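Local coordinates for beta subunit of photoactivated adenylyl cyclase (PDB 5M2A), which probably makes cyclic AMP from ATP in response to blue light, sensed by a flavin-binding BLUF domain joined to a class III-type cyclase domain, at residues Ser222-Arg233 with Leu244-Ser252; Phe157-Ser165 with Val176-Cys187. One frame throughout, in Å; residues are numbered along the deposited sequence.

Contact 1 of 2, residues Ser222-Arg233 with Leu244-Ser252; sequences SLDIISELKQLR and LLYTGIGLS
Helix 222-233 runs antiparallel to strand 247-252 (179°), the axes 9.2 Å apart at closest. Ser222 lies nearest Ile249, and Arg233 nearest Leu244. The helix belongs to a beta-alpha-beta crossover from strand 205-211 to strand 247-258 in the ferredoxin-like core of the cyclase domain, and here packs on the returning strand. The strand meets it through Thr247, Ile249 and Leu251; Gly248 and Gly250 alternate with them and carry no side chain. CD1 of Ile249 packs against the helix backbone, 3.5 Å from Ser222 O, while Ser222 OG is hydrogen-bonded back to Ala218 O. Further along, Leu229 crosses Thr247 at about a right angle, its CD1 3.6 Å from Thr247 CB, and its other branch, CD2, meets Leu245 CD2. Thr247 keeps its methyl CG2 against Ile226 and Ile225 because OG1 is anti to the backbone N (chi1 -168°), bonded to Tyr183 OH and Asp160 O. One turn beyond Leu229, Arg233 bends at chi3 (-61°) to lay its guanidinium flat over the Tyr246 ring, CZ 3.7 Å from the ring centroid in a cation-pi stack, with CD over the same face. NH1 donates to Leu245 O (2.8 Å), which lies at the edge of the guanidinium, close to its plane, and NH2 bonds Tyr335 OH. With an alanine here, the face of Tyr246 would probably lose its cation and Leu245 O this donor. Thus aliphatic packing gives way to a polar end, where ring, carbonyl and Tyr335 fix the rotation of a buried guanidinium whose charge the ring is likely to help stabilise.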
loop_
_atom_site.group_PDB
_atom_site.type_symbol
_atom_site.label_atom_id
_atom_site.label_comp_id
_atom_site.label_asym_id
_atom_site.label_seq_id
_atom_site.Cartn_x
_atom_site.Cartn_y
_atom_site.Cartn_z
ATOM N N SER A 222 -11.002 13.941 -13.906
ATOM C CA SER A 222 -9.809 14.573 -14.459
ATOM C C SER A 222 -9.987 16.080 -14.586
ATOM O O SER A 222 -9.085 16.859 -14.251
ATOM C CB SER A 222 -9.498 13.946 -15.821
ATOM O OG SER A 222 -9.360 12.538 -15.677
ATOM N N LEU A 223 -11.126 16.515 -15.131
ATOM C CA LEU A 223 -11.358 17.952 -15.281
ATOM C C LEU A 223 -11.481 18.638 -13.928
ATOM O O LEU A 223 -11.011 19.767 -13.748
ATOM C CB LEU A 223 -12.616 18.193 -16.113
ATOM C CG LEU A 223 -12.548 17.584 -17.508
ATOM C CD1 LEU A 223 -13.925 17.655 -18.178
ATOM C CD2 LEU A 223 -11.495 18.305 -18.339
ATOM N N ASP A 224 -12.117 17.975 -12.967
ATOM C CA ASP A 224 -12.245 18.564 -11.638
ATOM C C ASP A 224 -10.887 18.727 -10.974
ATOM O O ASP A 224 -10.638 19.736 -10.296
ATOM C CB ASP A 224 -13.171 17.712 -10.762
ATOM C CG ASP A 224 -14.644 17.940 -11.073
ATOM O OD1 ASP A 224 -14.943 18.676 -12.040
ATOM O OD2 ASP A 224 -15.502 17.380 -10.351
ATOM N N ILE A 225 -9.995 17.747 -11.146
ATOM C CA ILE A 225 -8.627 17.876 -10.644
ATOM C C ILE A 225 -7.958 19.101 -11.248
ATOM O O ILE A 225 -7.401 19.954 -10.539
ATOM C CB ILE A 225 -7.809 16.615 -10.970
ATOM C CG1 ILE A 225 -8.359 15.405 -10.232
ATOM C CG2 ILE A 225 -6.339 16.835 -10.622
ATOM C CD1 ILE A 225 -8.320 15.560 -8.786
ATOM N N ILE A 226 -7.984 19.176 -12.577
ATOM C CA ILE A 226 -7.385 20.314 -13.269
ATOM C C ILE A 226 -7.985 21.617 -12.767
ATOM O O ILE A 226 -7.268 22.594 -12.501
ATOM C CB ILE A 226 -7.583 20.144 -14.783
ATOM C CG1 ILE A 226 -6.790 18.936 -15.294
ATOM C CG2 ILE A 226 -7.267 21.447 -15.546
ATOM C CD1 ILE A 226 -7.264 18.459 -16.667
ATOM N N SER A 227 -9.308 21.643 -12.617
ATOM C CA SER A 227 -9.993 22.858 -12.193
ATOM C C SER A 227 -9.578 23.258 -10.785
ATOM O O SER A 227 -9.343 24.439 -10.509
ATOM C CB SER A 227 -11.507 22.660 -12.275
ATOM O OG SER A 227 -12.190 23.781 -11.730
ATOM N N GLU A 228 -9.477 22.282 -9.877
ATOM C CA GLU A 228 -9.113 22.613 -8.508
ATOM C C GLU A 228 -7.680 23.115 -8.428
ATOM O O GLU A 228 -7.378 24.018 -7.637
ATOM C CB GLU A 228 -9.310 21.405 -7.597
ATOM C CG GLU A 228 -10.782 21.100 -7.330
ATOM C CD GLU A 228 -11.017 20.522 -5.935
ATOM O OE1 GLU A 228 -10.063 20.507 -5.126
ATOM O OE2 GLU A 228 -12.151 20.082 -5.643
ATOM N N LEU A 229 -6.781 22.541 -9.229
ATOM C CA LEU A 229 -5.412 23.053 -9.243
ATOM C C LEU A 229 -5.359 24.479 -9.771
ATOM O O LEU A 229 -4.599 25.312 -9.259
ATOM C CB LEU A 229 -4.514 22.151 -10.083
ATOM C CG LEU A 229 -4.334 20.713 -9.610
ATOM C CD1 LEU A 229 -3.191 20.067 -10.384
ATOM C CD2 LEU A 229 -4.110 20.598 -8.113
ATOM N N LYS A 230 -6.122 24.770 -10.826
ATOM C CA LYS A 230 -6.160 26.134 -11.345
ATOM C C LYS A 230 -6.673 27.101 -10.286
ATOM O O LYS A 230 -6.122 28.190 -10.103
ATOM C CB LYS A 230 -7.030 26.197 -12.604
ATOM C CG LYS A 230 -7.020 27.558 -13.294
ATOM C CD LYS A 230 -7.920 27.538 -14.519
ATOM C CE LYS A 230 -8.049 28.916 -15.142
ATOM N NZ LYS A 230 -8.959 28.868 -16.321
ATOM N N GLN A 231 -7.730 26.712 -9.563
ATOM C CA GLN A 231 -8.199 27.540 -8.449
ATOM C C GLN A 231 -7.100 27.748 -7.414
ATOM O O GLN A 231 -6.886 28.866 -6.934
ATOM C CB GLN A 231 -9.426 26.908 -7.789
ATOM C CG GLN A 231 -10.684 26.971 -8.627
ATOM C CD GLN A 231 -11.893 26.415 -7.895
ATOM O OE1 GLN A 231 -12.120 26.718 -6.722
ATOM N NE2 GLN A 231 -12.671 25.587 -8.585
ATOM N N LEU A 232 -6.401 26.669 -7.045
ATOM C CA LEU A 232 -5.390 26.743 -5.996
ATOM C C LEU A 232 -4.245 27.666 -6.394
ATOM O O LEU A 232 -3.761 28.461 -5.574
ATOM C CB LEU A 232 -4.879 25.325 -5.690
ATOM C CG LEU A 232 -3.826 25.207 -4.590
ATOM C CD1 LEU A 232 -4.397 25.652 -3.250
ATOM C CD2 LEU A 232 -3.323 23.776 -4.532
ATOM N N ARG A 233 -3.839 27.633 -7.668
ATOM C CA ARG A 233 -2.712 28.476 -8.092
ATOM C C ARG A 233 -2.970 29.966 -7.896
ATOM O O ARG A 233 -2.039 30.720 -7.575
ATOM C CB ARG A 233 -2.364 28.209 -9.551
ATOM C CG ARG A 233 -1.765 26.833 -9.786
ATOM C CD ARG A 233 -1.046 26.790 -11.134
ATOM N NE ARG A 233 -1.952 27.047 -12.250
ATOM C CZ ARG A 233 -2.731 26.115 -12.805
ATOM N NH1 ARG A 233 -2.733 24.874 -12.340
ATOM N NH2 ARG A 233 -3.518 26.422 -13.835
ATOM N N LEU A 244 2.613 26.979 -8.499
ATOM C CA LEU A 244 3.282 26.419 -9.668
ATOM C C LEU A 244 2.807 25.016 -9.994
ATOM O O LEU A 244 3.500 24.306 -10.729
ATOM C CB LEU A 244 4.797 26.375 -9.462
ATOM C CG LEU A 244 5.745 27.548 -9.691
ATOM C CD1 LEU A 244 5.054 28.890 -9.845
ATOM C CD2 LEU A 244 6.762 27.556 -8.568
ATOM N N LEU A 245 1.655 24.595 -9.453
ATOM C CA LEU A 245 1.217 23.202 -9.509
ATOM C C LEU A 245 0.223 22.994 -10.655
ATOM O O LEU A 245 -0.896 23.531 -10.634
ATOM C CB LEU A 245 0.622 22.778 -8.161
ATOM C CG LEU A 245 -0.006 21.382 -8.025
ATOM C CD1 LEU A 245 0.988 20.277 -8.344
ATOM C CD2 LEU A 245 -0.588 21.193 -6.612
ATOM N N TYR A 246 0.645 22.196 -11.638
ATOM C CA TYR A 246 -0.137 21.767 -12.786
ATOM C C TYR A 246 -0.089 20.249 -12.896
ATOM O O TYR A 246 0.841 19.596 -12.412
ATOM C CB TYR A 246 0.398 22.352 -14.096
ATOM C CG TYR A 246 0.485 23.848 -14.139
ATOM C CD1 TYR A 246 1.465 24.527 -13.428
ATOM C CD2 TYR A 246 -0.384 24.585 -14.938
ATOM C CE1 TYR A 246 1.564 25.897 -13.481
ATOM C CE2 TYR A 246 -0.291 25.961 -15.000
ATOM C CZ TYR A 246 0.679 26.609 -14.267
ATOM O OH TYR A 246 0.763 27.976 -14.334
ATOM N N THR A 247 -1.075 19.681 -13.575
ATOM C CA THR A 247 -1.105 18.236 -13.728
ATOM C C THR A 247 -1.323 17.874 -15.190
ATOM O O THR A 247 -1.795 18.683 -15.992
ATOM C CB THR A 247 -2.196 17.606 -12.836
ATOM O OG1 THR A 247 -2.033 16.182 -12.795
ATOM C CG2 THR A 247 -3.578 17.943 -13.340
ATOM N N GLY A 248 -0.911 16.666 -15.539
ATOM C CA GLY A 248 -1.303 16.030 -16.796
ATOM C C GLY A 248 -1.923 14.716 -16.453
ATOM O O GLY A 248 -1.540 14.066 -15.467
ATOM N N ILE A 249 -2.921 14.290 -17.229
ATOM C CA ILE A 249 -3.677 13.094 -16.882
ATOM C C ILE A 249 -3.816 12.221 -18.111
ATOM O O ILE A 249 -4.106 12.725 -19.200
ATOM C CB ILE A 249 -5.061 13.439 -16.295
ATOM C CG1 ILE A 249 -4.872 14.337 -15.063
ATOM C CG2 ILE A 249 -5.827 12.170 -15.927
ATOM C CD1 ILE A 249 -6.142 14.918 -14.468
ATOM N N GLY A 250 -3.605 10.922 -17.936
ATOM C CA GLY A 250 -3.867 9.946 -18.991
ATOM C C GLY A 250 -4.892 8.930 -18.527
ATOM O O GLY A 250 -4.902 8.536 -17.358
ATOM N N LEU A 251 -5.752 8.505 -19.452
ATOM C CA LEU A 251 -6.730 7.464 -19.165
ATOM C C LEU A 251 -6.676 6.398 -20.241
ATOM O O LEU A 251 -6.556 6.707 -21.433
ATOM C CB LEU A 251 -8.146 8.023 -19.108
ATOM C CG LEU A 251 -8.443 9.259 -18.267
ATOM C CD1 LEU A 251 -9.867 9.695 -18.537
ATOM C CD2 LEU A 251 -8.246 8.968 -16.791
ATOM N N SER A 252 -6.816 5.140 -19.832
ATOM C CA SER A 252 -6.874 4.052 -20.791
ATOM C C SER A 252 -8.006 3.124 -20.380
ATOM O O SER A 252 -8.570 3.249 -19.293
ATOM C CB SER A 252 -5.562 3.277 -20.861
ATOM O OG SER A 252 -5.350 2.597 -19.638
#

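Contact 2 of 2, residues Phe157-Ser165 with Val176-Cys187; sequences FFSDILAFS and VVILVNRYFSIC. With MG (magnesium ion), chain G.
Ile161 and Phe164 form the apolar centre against one side of helix 176-187. The Ile161 chain and the Tyr183 ring lie alongside, pointing opposite ways, with Ile161 CG1 over one face of the ring, 3.8 Å from the centroid and 14° off the normal, a CH-pi contact. Its terminal CD1 goes on to Leu179 CD2, also 3.8 Å away. On the opposite face of the tyrosine lies Cys187 SG, offset toward the rim, so the ring is held between an aliphatic chain and a sulfur. Phe164 fills the other end: with CG anti to the backbone N (chi1 -171°) the ring reaches back to the helix, where CE1 approaches Val180 CG2 at 3.5 Å and CZ meets Val176 CG1. Toward the strand the chemistry turns polar. Ser159 OG donates to Tyr183 OH (3.0 Å), and the same phenol oxygen is hydrogen-bonded to Thr247 OG1, so two hydroxyls grip the buried end of the ring. Ile161 to Phe164 form a type II beta turn, and Ile161 O binds the magnesium ion at 2.5 Å; a water is a second ligand at 2.1 Å. Asp160 also belongs to the metal site, but its OD2 lies 3.0 Å from the ion, farther than either bound ligand, and OD1 forms a salt bridge to Arg287. Asp204 completes the site, its OD2 accepting from Ile161 N; the two fit the paired metal-binding aspartates, as in class III cyclases. Strand 150-161, first of the cyclase core, lies between strands 205-211 and 247-258 and leads into helices 164-170 and 173-193. Helix 173-193 packs beside helix 215-235 through Ile186 and Arg182, and Val176 and Val180 also touch Ile257 and Met261 of the second subunit.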
loop_
_atom_site.group_PDB
_atom_site.type_symbol
_atom_site.label_atom_id
_atom_site.label_comp_id
_atom_site.label_asym_id
_atom_site.label_seq_id
_atom_site.Cartn_x
_atom_site.Cartn_y
_atom_site.Cartn_z
ATOM N N PHE A 157 -6.363 5.261 -14.624
ATOM C CA PHE A 157 -6.128 6.688 -14.474
ATOM C C PHE A 157 -4.695 6.878 -13.985
ATOM O O PHE A 157 -4.272 6.214 -13.040
ATOM C CB PHE A 157 -7.177 7.246 -13.483
ATOM C CG PHE A 157 -6.914 8.656 -12.985
ATOM C CD1 PHE A 157 -5.899 8.923 -12.074
ATOM C CD2 PHE A 157 -7.770 9.692 -13.353
ATOM C CE1 PHE A 157 -5.683 10.217 -11.592
ATOM C CE2 PHE A 157 -7.562 11.000 -12.863
ATOM C CZ PHE A 157 -6.523 11.257 -11.988
ATOM N N PHE A 158 -3.944 7.771 -14.630
ATOM C CA PHE A 158 -2.645 8.212 -14.123
ATOM C C PHE A 158 -2.616 9.726 -14.195
ATOM O O PHE A 158 -2.950 10.297 -15.235
ATOM C CB PHE A 158 -1.469 7.660 -14.944
ATOM C CG PHE A 158 -1.039 6.279 -14.564
ATOM C CD1 PHE A 158 -0.261 6.067 -13.444
ATOM C CD2 PHE A 158 -1.382 5.193 -15.345
ATOM C CE1 PHE A 158 0.156 4.794 -13.096
ATOM C CE2 PHE A 158 -0.968 3.914 -15.001
ATOM C CZ PHE A 158 -0.199 3.717 -13.877
ATOM N N SER A 159 -2.226 10.376 -13.100
ATOM C CA SER A 159 -2.011 11.814 -13.127
ATOM C C SER A 159 -0.722 12.126 -12.390
ATOM O O SER A 159 -0.397 11.469 -11.403
ATOM C CB SER A 159 -3.178 12.576 -12.504
ATOM O OG SER A 159 -3.317 12.299 -11.120
ATOM N N ASP A 160 0.027 13.118 -12.869
ATOM C CA ASP A 160 1.249 13.491 -12.164
ATOM C C ASP A 160 1.521 14.972 -12.372
ATOM O O ASP A 160 0.789 15.670 -13.078
ATOM C CB ASP A 160 2.438 12.615 -12.590
ATOM C CG ASP A 160 3.013 12.985 -13.932
ATOM O OD1 ASP A 160 2.392 13.762 -14.676
ATOM O OD2 ASP A 160 4.113 12.482 -14.238
ATOM N N ILE A 161 2.597 15.437 -11.761
ATOM C CA ILE A 161 2.852 16.863 -11.598
ATOM C C ILE A 161 3.737 17.362 -12.728
ATOM O O ILE A 161 4.805 16.792 -12.991
ATOM C CB ILE A 161 3.509 17.132 -10.238
ATOM C CG1 ILE A 161 2.543 16.734 -9.118
ATOM C CG2 ILE A 161 3.931 18.576 -10.139
ATOM C CD1 ILE A 161 3.118 16.920 -7.710
ATOM N N LEU A 162 3.313 18.450 -13.378
ATOM C CA LEU A 162 4.091 19.039 -14.460
ATOM C C LEU A 162 5.398 19.614 -13.934
ATOM O O LEU A 162 5.423 20.283 -12.896
ATOM C CB LEU A 162 3.289 20.152 -15.145
ATOM C CG LEU A 162 3.983 20.828 -16.326
ATOM C CD1 LEU A 162 4.083 19.851 -17.490
ATOM C CD2 LEU A 162 3.250 22.096 -16.732
ATOM N N ALA A 163 6.487 19.364 -14.672
ATOM C CA ALA A 163 7.818 19.873 -14.328
ATOM C C ALA A 163 8.241 19.463 -12.919
ATOM O O ALA A 163 8.922 20.215 -12.217
ATOM C CB ALA A 163 7.894 21.394 -14.480
ATOM N N PHE A 164 7.834 18.273 -12.482
ATOM C CA PHE A 164 8.158 17.873 -11.115
ATOM C C PHE A 164 9.665 17.786 -10.893
ATOM O O PHE A 164 10.141 18.050 -9.782
ATOM C CB PHE A 164 7.480 16.544 -10.788
ATOM C CG PHE A 164 7.587 16.159 -9.339
ATOM C CD1 PHE A 164 6.995 16.941 -8.366
ATOM C CD2 PHE A 164 8.286 15.022 -8.960
ATOM C CE1 PHE A 164 7.083 16.604 -7.023
ATOM C CE2 PHE A 164 8.380 14.673 -7.619
ATOM C CZ PHE A 164 7.778 15.463 -6.650
ATOM N N SER A 165 10.432 17.435 -11.931
ATOM C CA SER A 165 11.884 17.405 -11.782
ATOM C C SER A 165 12.431 18.783 -11.441
ATOM O O SER A 165 13.382 18.900 -10.663
ATOM C CB SER A 165 12.549 16.874 -13.054
ATOM O OG SER A 165 12.287 15.491 -13.205
ATOM N N VAL A 176 8.615 20.506 -0.958
ATOM C CA VAL A 176 8.147 19.529 -1.940
ATOM C C VAL A 176 7.102 18.618 -1.309
ATOM O O VAL A 176 6.084 18.285 -1.929
ATOM C CB VAL A 176 9.333 18.721 -2.500
ATOM C CG1 VAL A 176 8.843 17.536 -3.344
ATOM C CG2 VAL A 176 10.267 19.609 -3.315
ATOM N N VAL A 177 7.343 18.198 -0.066
ATOM C CA VAL A 177 6.432 17.277 0.607
ATOM C C VAL A 177 5.063 17.919 0.807
ATOM O O VAL A 177 4.029 17.289 0.564
ATOM C CB VAL A 177 7.054 16.817 1.939
ATOM C CG1 VAL A 177 5.989 16.138 2.833
ATOM C CG2 VAL A 177 8.219 15.875 1.665
ATOM N N ILE A 178 5.030 19.171 1.270
ATOM C CA ILE A 178 3.757 19.875 1.415
ATOM C C ILE A 178 3.027 19.922 0.084
ATOM O O ILE A 178 1.812 19.683 0.005
ATOM C CB ILE A 178 3.999 21.287 1.979
ATOM C CG1 ILE A 178 4.418 21.208 3.443
ATOM C CG2 ILE A 178 2.779 22.185 1.784
ATOM C CD1 ILE A 178 5.141 22.476 3.939
ATOM N N LEU A 179 3.762 20.214 -0.987
ATOM C CA LEU A 179 3.140 20.340 -2.295
ATOM C C LEU A 179 2.604 19.001 -2.786
ATOM O O LEU A 179 1.488 18.928 -3.313
ATOM C CB LEU A 179 4.152 20.926 -3.284
ATOM C CG LEU A 179 3.738 21.037 -4.751
ATOM C CD1 LEU A 179 4.321 22.288 -5.374
ATOM C CD2 LEU A 179 4.177 19.819 -5.546
ATOM N N VAL A 180 3.384 17.930 -2.631
ATOM C CA VAL A 180 2.935 16.632 -3.123
ATOM C C VAL A 180 1.766 16.120 -2.291
ATOM O O VAL A 180 0.799 15.568 -2.831
ATOM C CB VAL A 180 4.113 15.635 -3.137
ATOM C CG1 VAL A 180 3.642 14.276 -3.606
ATOM C CG2 VAL A 180 5.216 16.128 -4.087
ATOM N N ASN A 181 1.816 16.311 -0.964
ATOM C CA ASN A 181 0.676 15.912 -0.132
ATOM C C ASN A 181 -0.604 16.628 -0.551
ATOM O O ASN A 181 -1.693 16.039 -0.523
ATOM C CB ASN A 181 0.959 16.187 1.348
ATOM C CG ASN A 181 1.879 15.157 1.971
ATOM O OD1 ASN A 181 1.982 14.034 1.486
ATOM N ND2 ASN A 181 2.544 15.536 3.060
ATOM N N ARG A 182 -0.504 17.913 -0.901
ATOM C CA ARG A 182 -1.695 18.657 -1.295
ATOM C C ARG A 182 -2.253 18.110 -2.599
ATOM O O ARG A 182 -3.466 17.917 -2.744
ATOM C CB ARG A 182 -1.368 20.144 -1.437
ATOM C CG ARG A 182 -2.592 21.014 -1.715
ATOM C CD ARG A 182 -3.620 20.922 -0.586
ATOM N NE ARG A 182 -4.717 21.878 -0.770
ATOM C CZ ARG A 182 -4.661 23.148 -0.385
ATOM N NH1 ARG A 182 -3.559 23.614 0.192
ATOM N NH2 ARG A 182 -5.699 23.960 -0.582
ATOM N N TYR A 183 -1.361 17.850 -3.551
ATOM C CA TYR A 183 -1.735 17.241 -4.823
ATOM C C TYR A 183 -2.392 15.883 -4.612
ATOM O O TYR A 183 -3.472 15.606 -5.149
ATOM C CB TYR A 183 -0.484 17.116 -5.693
ATOM C CG TYR A 183 -0.747 16.443 -6.999
ATOM C CD1 TYR A 183 -1.498 17.082 -7.979
ATOM C CD2 TYR A 183 -0.247 15.182 -7.256
ATOM C CE1 TYR A 183 -1.751 16.467 -9.182
ATOM C CE2 TYR A 183 -0.486 14.553 -8.473
ATOM C CZ TYR A 183 -1.244 15.204 -9.421
ATOM O OH TYR A 183 -1.486 14.595 -10.617
ATOM N N PHE A 184 -1.757 15.017 -3.816
ATOM C CA PHE A 184 -2.373 13.724 -3.508
ATOM C C PHE A 184 -3.726 13.877 -2.822
ATOM O O PHE A 184 -4.669 13.134 -3.129
ATOM C CB PHE A 184 -1.435 12.897 -2.629
ATOM C CG PHE A 184 -0.243 12.349 -3.349
ATOM C CD1 PHE A 184 -0.150 12.390 -4.742
ATOM C CD2 PHE A 184 0.794 11.764 -2.629
ATOM C CE1 PHE A 184 0.972 11.859 -5.399
ATOM C CE2 PHE A 184 1.903 11.241 -3.265
ATOM C CZ PHE A 184 1.999 11.289 -4.662
ATOM N N SER A 185 -3.829 14.791 -1.845
ATOM C CA SER A 185 -5.095 14.983 -1.144
ATOM C C SER A 185 -6.207 15.357 -2.113
ATOM O O SER A 185 -7.324 14.831 -2.025
ATOM C CB SER A 185 -4.938 16.063 -0.068
ATOM O OG SER A 185 -6.135 16.223 0.678
ATOM N N ILE A 186 -5.918 16.264 -3.040
ATOM C CA ILE A 186 -6.923 16.709 -4.001
ATOM C C ILE A 186 -7.317 15.567 -4.921
ATOM O O ILE A 186 -8.500 15.304 -5.138
ATOM C CB ILE A 186 -6.384 17.904 -4.807
ATOM C CG1 ILE A 186 -6.313 19.146 -3.922
ATOM C CG2 ILE A 186 -7.256 18.169 -6.055
ATOM C CD1 ILE A 186 -5.468 20.274 -4.529
ATOM N N CYS A 187 -6.325 14.876 -5.482
ATOM C CA CYS A 187 -6.630 13.788 -6.405
ATOM C C CYS A 187 -7.437 12.704 -5.721
ATOM O O CYS A 187 -8.461 12.253 -6.244
ATOM C CB CYS A 187 -5.348 13.210 -6.988
ATOM S SG CYS A 187 -4.453 14.336 -8.109
HETATM MG MG MG G . 5.915 14.516 -13.052
HETATM O O HOH W 1 6.995 15.388 -14.679
#

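In the fold
Contact 2 comes first in the chain, contact 1 after it, and both lie in the cyclase catalytic domain, their centres 10 Å apart. They share one mixed sheet, in which strands 150-161 and 247-258 are antiparallel neighbours, joined for example by Gly250 N to Phe158 O. Helices 173-193 and 215-235 lie side by side on that sheet and touch where Ile225 packs on Cys187 and Leu232 on Arg182. Tyr183 of contact 2 also reaches Thr247 of contact 1. Contact 2 holds two residues of the magnesium site and adjoins the second subunit; it therefore lies beside both the metal site and the dimer interface, whereas no other chain of the assembly touches contact 1.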